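Local coordinates for putative periplasmic or exported protein (Salmonella enterica subsp. enterica serovar Typhimurium, PDB 4GQZ) that binds copper in the bacterial periplasm, where it probably contributes to copper resistance, and assembles as a V-shaped dimer, at residues P94-V99 and Q109-S114; L66-Y71 and G118-W123; S4-F9 and Y56-G61. All blocks are in the same frame, centred on the assembly; numbering follows the deposited sequence.

Interaction 1 (P94-V99 and Q109-S114); sequences PFTVKV and QKEMQS
Ser114 OG lies in the plane of the Phe95 ring, at its edge and 3.5 Å from Phe95 CE2, while hydrogen bonds with Met90 O and Lys93 N satisfy the hydroxyl where the chain leaves strand 111-113. The case illustrates how an antiparallel pairing sorts its side chains onto two faces. Phe95 and Met112 form a hydrogen-bonded pair, with Phe95 N to Met112 O at 2.7 Å, and Val97 and Lys110 form the next, although the chain turns a corner at Lys110. On the solvent-facing side Thr96 OG1 donates at 2.5 Å to Glu111 OE1, which receives it on its syn lone pair, and these two side chains run side by side. Next along this face, Gln109 OE1 rests 3.9 Å from Lys98 CB; chi2 of Gln109 (100°) bends the chain there. On the inner face the selenomethionine side chain of Met112 crosses that of Val97 obliquely, its extended chi2 (-176°) setting SE 3.8 Å from Val97 CG2. Strand 94-101 is flanked on its other edge by strand 129-136, and the inner-face side chains Phe95 and Met112 pack on Ile120 of strand 120-125, consistent with an E-set-like beta-sandwich.

Interaction 2 (L66-Y71 and G118-W123); sequences LSFAPY and GFIGVW
Phe68 and Ile120 meet across an antiparallel strand pair, in a fold consistent with the E-set-like beta-sandwich of this clan. Ile120 CB sits over one face of the Phe68 ring, offset toward the rim and 3.7 Å from Phe68 CZ, a CH-pi contact. Chi1 of 57° puts Phe68 CG between its backbone N and carbonyl carbon, and chi2 of -88° sets the turn of the ring, which Val122 CG1 meets at the edge. A second CH-pi contact follows at Ala69 and Phe119: Ala69 CB stands over the centre of the Phe119 ring, 3.7 Å from the centroid. Backbone bonds fix the register, Phe68 N to Ile120 O and Ile120 N to Phe68 O framing one pair, and Leu66 with Val122 the other. Between them lies the non-hydrogen-bonded pair Ser67 and Gly121, whose CA atoms come within 4.1 Å. In the next shell, Asp28 OD2 holds Ser67 OG, which also lies 3.4 Å from Phe119 CD2; Tyr115 OH bonds to Gly121 N, and the His81 ring meets that of Phe119. Where the strands part, one water donates to both Pro70 O and Gly118 O, at 2.8 Å from Pro70 O and 2.7 Å from Gly118 O.

Interaction 3 (S4-F9 and Y56-G61); sequences SSESAF and YTLPLG
Tyr56 carries most of this contact, its ring reaching from strand 55-59 onto the first turn of helix 5-12. Chi1 of -50° sets Tyr56 CG anti to the carbonyl carbon, and Glu6 CA then stands over one ring face, offset toward the rim, in a CH-pi contact 3.8 Å from the centroid. Glu6 CB adds a contact at 3.5 Å to Tyr56 CD1. Farther out on the ring, Tyr56 OH lies 3.3 Å from Ser5 CB, and Tyr56 CE2 is 3.6 Å from Phe9 CB. The Phe9 and Tyr56 rings meet obliquely, their planes 54° apart. The arrangement is helix-on-strand packing, the segment axes 74° apart, with strand 55-59 outermost in its sheet within this chain. Ser4 is the helix N-cap, its OG accepting from Ser7 N at 3.0 Å, and the same OG is hydrogen-bonded to Ile55 O of the second subunit. This region also contributes to the dimer interface. The next strand residue, Thr57, turns its side chain away from the helix, and Thr57 N donates to Glu6 OE1 of the second subunit. Leu58 comes next, its CD2 lying 3.4 Å from Glu6 OE2; OE1 of the same carboxylate reciprocally accepts from Thr57 N of the second subunit.

From the N terminus, interaction 3 is the first to close, as strand 55-59 returns to helix 5-12, enclosing helix 20-28 and strands 39-42 and 46-50. The chain then runs directly into strand 63-68, where interaction 2 opens; it closes only at strand 120-125. Interaction 1 is nested wholly within that loop, and the two touch where their inner side chains pack. Interaction 2 pairs strands of one sheet and interaction 1 strands of another, and the packing between them joins the two sheets, while the Cys78-Cys154 disulfide ties the loop of interaction 2 to the C-terminal region. Interaction 3 stands apart in series, its centre about 31 Å from that of interaction 1, on the opposite side of the chain's centre.

Interaction 1 (P94-V99 and Q109-S114)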
loop_
_atom_site.group_PDB
_atom_site.type_symbol
_atom_site.label_atom_id
_atom_site.label_comp_id
_atom_site.label_asym_id
_atom_site.label_seq_id
_atom_site.Cartn_x
_atom_site.Cartn_y
_atom_site.Cartn_z
ATOM N N PRO B 94 22.943 -5.362 15.217
ATOM C CA PRO B 94 22.122 -6.527 14.890
ATOM C C PRO B 94 21.161 -6.830 16.021
ATOM O O PRO B 94 21.574 -6.867 17.177
ATOM C CB PRO B 94 23.156 -7.650 14.760
ATOM C CG PRO B 94 24.255 -7.256 15.697
ATOM C CD PRO B 94 24.300 -5.739 15.653
ATOM N N PHE B 95 19.892 -7.032 15.703
ATOM C CA PHE B 95 18.916 -7.384 16.728
ATOM C C PHE B 95 18.175 -8.663 16.350
ATOM O O PHE B 95 18.100 -9.015 15.174
ATOM C CB PHE B 95 17.901 -6.249 16.910
ATOM C CG PHE B 95 18.491 -4.987 17.475
ATOM C CD1 PHE B 95 18.603 -4.813 18.846
ATOM C CD2 PHE B 95 18.932 -3.972 16.632
ATOM C CE1 PHE B 95 19.155 -3.641 19.367
ATOM C CE2 PHE B 95 19.472 -2.804 17.137
ATOM C CZ PHE B 95 19.591 -2.634 18.508
ATOM N N THR B 96 17.646 -9.365 17.344
ATOM C CA THR B 96 16.669 -10.412 17.081
ATOM C C THR B 96 15.276 -9.863 17.392
ATOM O O THR B 96 15.036 -9.325 18.476
ATOM C CB THR B 96 16.950 -11.676 17.907
ATOM O OG1 THR B 96 18.226 -12.209 17.530
ATOM C CG2 THR B 96 15.895 -12.728 17.637
ATOM N N VAL B 97 14.362 -9.987 16.436
ATOM C CA VAL B 97 13.062 -9.332 16.538
ATOM C C VAL B 97 11.940 -10.364 16.460
ATOM O O VAL B 97 11.897 -11.164 15.519
ATOM C CB VAL B 97 12.888 -8.297 15.400
ATOM C CG1 VAL B 97 11.486 -7.662 15.434
ATOM C CG2 VAL B 97 13.988 -7.212 15.477
ATOM N N LYS B 98 11.044 -10.360 17.445
ATOM C CA LYS B 98 9.890 -11.255 17.401
ATOM C C LYS B 98 8.596 -10.504 17.636
ATOM O O LYS B 98 8.466 -9.778 18.619
ATOM C CB LYS B 98 10.006 -12.384 18.433
ATOM C CG LYS B 98 8.846 -13.379 18.338
ATOM C CD LYS B 98 9.065 -14.637 19.191
ATOM C CE LYS B 98 9.070 -14.322 20.670
ATOM N NZ LYS B 98 9.410 -15.538 21.460
ATOM N N VAL B 99 7.635 -10.675 16.735
ATOM C CA VAL B 99 6.315 -10.108 16.956
ATOM C C VAL B 99 5.293 -11.228 16.998
ATOM O O VAL B 99 5.228 -12.047 16.076
ATOM C CB VAL B 99 5.927 -9.112 15.862
ATOM C CG1 VAL B 99 4.454 -8.713 16.010
ATOM C CG2 VAL B 99 6.818 -7.890 15.937
ATOM N N GLN B 109 9.691 -13.112 13.112
ATOM C CA GLN B 109 10.750 -13.714 13.897
ATOM C C GLN B 109 11.998 -13.772 13.043
ATOM O O GLN B 109 12.109 -14.635 12.166
ATOM C CB GLN B 109 10.372 -15.120 14.331
ATOM C CG GLN B 109 11.576 -15.965 14.727
ATOM C CD GLN B 109 11.768 -16.032 16.208
ATOM O OE1 GLN B 109 12.285 -15.096 16.821
ATOM N NE2 GLN B 109 11.362 -17.150 16.806
ATOM N N LYS B 110 12.924 -12.843 13.269
ATOM C CA LYS B 110 14.181 -12.860 12.524
ATOM C C LYS B 110 15.237 -11.894 13.039
ATOM O O LYS B 110 14.948 -10.992 13.827
ATOM C CB LYS B 110 13.947 -12.608 11.034
ATOM C CG LYS B 110 13.318 -11.277 10.681
ATOM C CD LYS B 110 13.134 -11.214 9.168
ATOM C CE LYS B 110 12.641 -9.856 8.702
ATOM N NZ LYS B 110 11.213 -9.596 9.046
ATOM N N GLU B 111 16.466 -12.106 12.572
ATOM C CA GLU B 111 17.565 -11.182 12.814
ATOM C C GLU B 111 17.384 -9.957 11.928
ATOM O O GLU B 111 17.272 -10.081 10.707
ATOM C CB GLU B 111 18.905 -11.849 12.481
ATOM C CG GLU B 111 19.020 -13.309 12.914
ATOM C CD GLU B 111 18.759 -13.507 14.395
ATOM O OE1 GLU B 111 19.025 -12.566 15.181
ATOM O OE2 GLU B 111 18.274 -14.605 14.776
HETATM N N MSE B 112 17.340 -8.775 12.536
HETATM C CA MSE B 112 17.228 -7.538 11.776
HETATM C C MSE B 112 18.306 -6.550 12.219
HETATM O O MSE B 112 18.677 -6.504 13.392
HETATM C CB MSE B 112 15.836 -6.923 11.955
HETATM C CG MSE B 112 14.698 -7.896 11.669
HETATM SE SE MSE B 112 12.952 -7.018 11.782
HETATM C CE MSE B 112 13.039 -6.013 10.109
ATOM N N GLN B 113 18.804 -5.771 11.271
ATOM C CA GLN B 113 19.824 -4.764 11.533
ATOM C C GLN B 113 19.169 -3.396 11.659
ATOM O O GLN B 113 18.424 -2.991 10.769
ATOM C CB GLN B 113 20.785 -4.738 10.351
ATOM C CG GLN B 113 22.053 -3.950 10.578
ATOM C CD GLN B 113 23.136 -4.789 11.210
ATOM O OE1 GLN B 113 22.870 -5.863 11.761
ATOM N NE2 GLN B 113 24.370 -4.315 11.127
ATOM N N SER B 114 19.422 -2.681 12.756
ATOM C CA SER B 114 18.911 -1.309 12.882
ATOM C C SER B 114 19.541 -0.433 11.812
ATOM O O SER B 114 20.642 -0.721 11.341
ATOM C CB SER B 114 19.192 -0.728 14.270
ATOM O OG SER B 114 20.589 -0.697 14.533
#

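Interaction 2 (L66-Y71 and G118-W123)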
loop_
_atom_site.group_PDB
_atom_site.type_symbol
_atom_site.label_atom_id
_atom_site.label_comp_id
_atom_site.label_asym_id
_atom_site.label_seq_id
_atom_site.Cartn_x
_atom_site.Cartn_y
_atom_site.Cartn_z
ATOM N N LEU B 66 5.259 -0.134 11.803
ATOM C CA LEU B 66 5.764 0.201 13.116
ATOM C C LEU B 66 7.287 0.358 13.065
ATOM O O LEU B 66 8.005 -0.557 12.641
ATOM C CB LEU B 66 5.374 -0.903 14.086
ATOM C CG LEU B 66 5.881 -0.735 15.515
ATOM C CD1 LEU B 66 5.297 0.526 16.162
ATOM C CD2 LEU B 66 5.557 -1.999 16.310
ATOM N N SER B 67 7.795 1.507 13.506
ATOM C CA SER B 67 9.253 1.694 13.554
ATOM C C SER B 67 9.690 1.840 15.009
ATOM O O SER B 67 9.149 2.660 15.746
ATOM C CB SER B 67 9.683 2.898 12.689
ATOM O OG SER B 67 11.096 2.928 12.477
ATOM N N PHE B 68 10.641 1.020 15.444
ATOM C CA PHE B 68 11.037 1.057 16.843
ATOM C C PHE B 68 12.546 1.196 17.018
ATOM O O PHE B 68 13.334 0.820 16.134
ATOM C CB PHE B 68 10.512 -0.203 17.554
ATOM C CG PHE B 68 10.975 -1.487 16.933
ATOM C CD1 PHE B 68 10.263 -2.069 15.898
ATOM C CD2 PHE B 68 12.111 -2.129 17.408
ATOM C CE1 PHE B 68 10.681 -3.265 15.326
ATOM C CE2 PHE B 68 12.538 -3.319 16.846
ATOM C CZ PHE B 68 11.815 -3.889 15.796
ATOM N N ALA B 69 12.958 1.717 18.171
ATOM C CA ALA B 69 14.366 1.986 18.402
ATOM C C ALA B 69 14.723 1.483 19.782
ATOM O O ALA B 69 14.345 2.091 20.775
ATOM C CB ALA B 69 14.648 3.483 18.294
ATOM N N PRO B 70 15.410 0.338 19.858
ATOM C CA PRO B 70 15.798 -0.137 21.193
ATOM C C PRO B 70 16.843 0.793 21.801
ATOM O O PRO B 70 17.524 1.518 21.067
ATOM C CB PRO B 70 16.411 -1.509 20.911
ATOM C CG PRO B 70 15.736 -1.969 19.611
ATOM C CD PRO B 70 15.641 -0.673 18.808
ATOM N N TYR B 71 16.977 0.784 23.122
ATOM C CA TYR B 71 17.998 1.609 23.742
ATOM C C TYR B 71 18.601 0.953 24.973
ATOM O O TYR B 71 18.056 -0.013 25.507
ATOM C CB TYR B 71 17.446 2.997 24.071
ATOM C CG TYR B 71 16.525 3.070 25.269
ATOM C CD1 TYR B 71 15.169 2.800 25.142
ATOM C CD2 TYR B 71 17.006 3.450 26.528
ATOM C CE1 TYR B 71 14.315 2.881 26.232
ATOM C CE2 TYR B 71 16.153 3.538 27.619
ATOM C CZ TYR B 71 14.815 3.257 27.459
ATOM O OH TYR B 71 13.955 3.326 28.535
ATOM N N GLY B 118 19.036 4.403 13.806
ATOM C CA GLY B 118 18.806 3.646 15.029
ATOM C C GLY B 118 17.467 2.930 15.126
ATOM O O GLY B 118 17.154 2.311 16.160
ATOM N N PHE B 119 16.671 2.996 14.056
ATOM C CA PHE B 119 15.363 2.333 14.072
ATOM C C PHE B 119 15.355 1.022 13.288
ATOM O O PHE B 119 16.256 0.749 12.483
ATOM C CB PHE B 119 14.282 3.268 13.520
ATOM C CG PHE B 119 13.838 4.327 14.488
ATOM C CD1 PHE B 119 14.605 5.486 14.685
ATOM C CD2 PHE B 119 12.647 4.180 15.193
ATOM C CE1 PHE B 119 14.197 6.480 15.579
ATOM C CE2 PHE B 119 12.224 5.168 16.091
ATOM C CZ PHE B 119 13.008 6.326 16.286
ATOM N N ILE B 120 14.335 0.210 13.559
ATOM C CA ILE B 120 13.965 -0.914 12.708
ATOM C C ILE B 120 12.486 -0.776 12.376
ATOM O O ILE B 120 11.681 -0.495 13.264
ATOM C CB ILE B 120 14.151 -2.251 13.434
ATOM C CG1 ILE B 120 15.619 -2.422 13.855
ATOM C CG2 ILE B 120 13.694 -3.398 12.539
ATOM C CD1 ILE B 120 15.842 -3.450 14.924
ATOM N N GLY B 121 12.113 -0.979 11.115
ATOM C CA GLY B 121 10.709 -0.934 10.743
ATOM C C GLY B 121 10.148 -2.308 10.397
ATOM O O GLY B 121 10.820 -3.108 9.745
ATOM N N VAL B 122 8.937 -2.609 10.864
ATOM C CA VAL B 122 8.259 -3.828 10.423
ATOM C C VAL B 122 6.891 -3.524 9.836
ATOM O O VAL B 122 6.222 -2.575 10.248
ATOM C CB VAL B 122 8.096 -4.858 11.556
ATOM C CG1 VAL B 122 9.455 -5.394 11.975
ATOM C CG2 VAL B 122 7.375 -4.233 12.753
ATOM N N TRP B 123 6.471 -4.350 8.886
ATOM C CA TRP B 123 5.162 -4.210 8.274
ATOM C C TRP B 123 4.230 -5.273 8.830
ATOM O O TRP B 123 4.486 -6.477 8.709
ATOM C CB TRP B 123 5.290 -4.330 6.758
ATOM C CG TRP B 123 6.032 -3.162 6.132
ATOM C CD1 TRP B 123 7.362 -3.113 5.786
ATOM C CD2 TRP B 123 5.479 -1.889 5.774
ATOM N NE1 TRP B 123 7.660 -1.887 5.240
ATOM C CE2 TRP B 123 6.524 -1.120 5.214
ATOM C CE3 TRP B 123 4.206 -1.325 5.878
ATOM C CZ2 TRP B 123 6.330 0.189 4.767
ATOM C CZ3 TRP B 123 4.012 -0.033 5.429
ATOM C CH2 TRP B 123 5.073 0.715 4.883
HETATM O O HOH W 1 18.144 2.767 18.617
#

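Interaction 3 (S4-F9 and Y56-G61)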
loop_
_atom_site.group_PDB
_atom_site.type_symbol
_atom_site.label_atom_id
_atom_site.label_comp_id
_atom_site.label_asym_id
_atom_site.label_seq_id
_atom_site.Cartn_x
_atom_site.Cartn_y
_atom_site.Cartn_z
ATOM N N SER B 4 1.179 17.808 -10.586
ATOM C CA SER B 4 1.092 18.510 -9.307
ATOM C C SER B 4 2.464 18.721 -8.663
ATOM O O SER B 4 3.445 18.064 -9.032
ATOM C CB SER B 4 0.207 17.731 -8.346
ATOM O OG SER B 4 0.741 16.438 -8.105
ATOM N N SER B 5 2.535 19.638 -7.695
ATOM C CA SER B 5 3.738 19.800 -6.887
ATOM C C SER B 5 4.074 18.495 -6.183
ATOM O O SER B 5 5.249 18.145 -6.019
ATOM C CB SER B 5 3.549 20.913 -5.846
ATOM O OG SER B 5 3.425 22.176 -6.467
ATOM N N GLU B 6 3.031 17.781 -5.762
ATOM C CA GLU B 6 3.191 16.497 -5.092
ATOM C C GLU B 6 3.868 15.500 -6.006
ATOM O O GLU B 6 4.837 14.831 -5.613
ATOM C CB GLU B 6 1.827 15.962 -4.614
ATOM C CG GLU B 6 1.881 14.554 -3.985
ATOM C CD GLU B 6 1.538 13.448 -4.981
ATOM O OE1 GLU B 6 0.768 13.722 -5.927
ATOM O OE2 GLU B 6 2.031 12.302 -4.810
ATOM N N SER B 7 3.369 15.394 -7.233
ATOM C CA SER B 7 3.973 14.468 -8.194
ATOM C C SER B 7 5.417 14.851 -8.486
ATOM O O SER B 7 6.298 13.996 -8.555
ATOM C CB SER B 7 3.171 14.439 -9.491
ATOM O OG SER B 7 1.927 13.805 -9.279
ATOM N N ALA B 8 5.662 16.145 -8.630
ATOM C CA ALA B 8 7.020 16.606 -8.895
ATOM C C ALA B 8 7.967 16.337 -7.713
ATOM O O ALA B 8 9.131 15.986 -7.925
ATOM C CB ALA B 8 7.028 18.078 -9.289
ATOM N N PHE B 9 7.470 16.496 -6.483
ATOM C CA PHE B 9 8.261 16.210 -5.280
ATOM C C PHE B 9 8.742 14.771 -5.330
ATOM O O PHE B 9 9.919 14.496 -5.124
ATOM C CB PHE B 9 7.413 16.429 -4.014
ATOM C CG PHE B 9 8.145 16.148 -2.718
ATOM C CD1 PHE B 9 8.172 14.873 -2.187
ATOM C CD2 PHE B 9 8.789 17.174 -2.028
ATOM C CE1 PHE B 9 8.835 14.605 -0.999
ATOM C CE2 PHE B 9 9.452 16.919 -0.835
ATOM C CZ PHE B 9 9.477 15.629 -0.323
ATOM N N TYR B 56 2.446 17.004 1.608
ATOM C CA TYR B 56 1.825 16.032 0.719
ATOM C C TYR B 56 1.521 14.811 1.545
ATOM O O TYR B 56 2.276 14.501 2.468
ATOM C CB TYR B 56 2.778 15.667 -0.420
ATOM C CG TYR B 56 3.365 16.888 -1.107
ATOM C CD1 TYR B 56 2.545 17.817 -1.724
ATOM C CD2 TYR B 56 4.742 17.104 -1.127
ATOM C CE1 TYR B 56 3.082 18.956 -2.348
ATOM C CE2 TYR B 56 5.288 18.226 -1.745
ATOM C CZ TYR B 56 4.446 19.143 -2.351
ATOM O OH TYR B 56 4.994 20.248 -2.951
ATOM N N THR B 57 0.421 14.127 1.236
ATOM C CA THR B 57 0.033 12.926 1.978
ATOM C C THR B 57 -0.189 11.726 1.072
ATOM O O THR B 57 -1.023 11.766 0.160
ATOM C CB THR B 57 -1.246 13.137 2.813
ATOM O OG1 THR B 57 -2.315 13.562 1.958
ATOM C CG2 THR B 57 -1.015 14.180 3.898
ATOM N N LEU B 58 0.553 10.654 1.329
ATOM C CA LEU B 58 0.428 9.441 0.543
ATOM C C LEU B 58 -0.193 8.370 1.430
ATOM O O LEU B 58 0.352 8.043 2.484
ATOM C CB LEU B 58 1.794 8.974 0.053
ATOM C CG LEU B 58 2.673 9.956 -0.719
ATOM C CD1 LEU B 58 3.967 9.282 -1.175
ATOM C CD2 LEU B 58 1.934 10.566 -1.901
ATOM N N PRO B 59 -1.347 7.837 1.018
ATOM C CA PRO B 59 -1.993 6.774 1.802
ATOM C C PRO B 59 -1.123 5.531 1.863
ATOM O O PRO B 59 -0.466 5.183 0.863
ATOM C CB PRO B 59 -3.265 6.473 1.004
ATOM C CG PRO B 59 -3.523 7.736 0.199
ATOM C CD PRO B 59 -2.154 8.250 -0.146
ATOM N N LEU B 60 -1.104 4.880 3.026
ATOM C CA LEU B 60 -0.459 3.582 3.160
ATOM C C LEU B 60 -1.323 2.474 2.574
ATOM O O LEU B 60 -2.453 2.705 2.129
ATOM C CB LEU B 60 -0.134 3.287 4.634
ATOM C CG LEU B 60 1.213 3.755 5.201
ATOM C CD1 LEU B 60 1.775 4.994 4.515
ATOM C CD2 LEU B 60 1.149 3.975 6.719
ATOM N N GLY B 61 -0.782 1.262 2.570
ATOM C CA GLY B 61 -1.484 0.115 2.037
ATOM C C GLY B 61 -2.057 -0.770 3.125
ATOM O O GLY B 61 -2.411 -0.281 4.195
#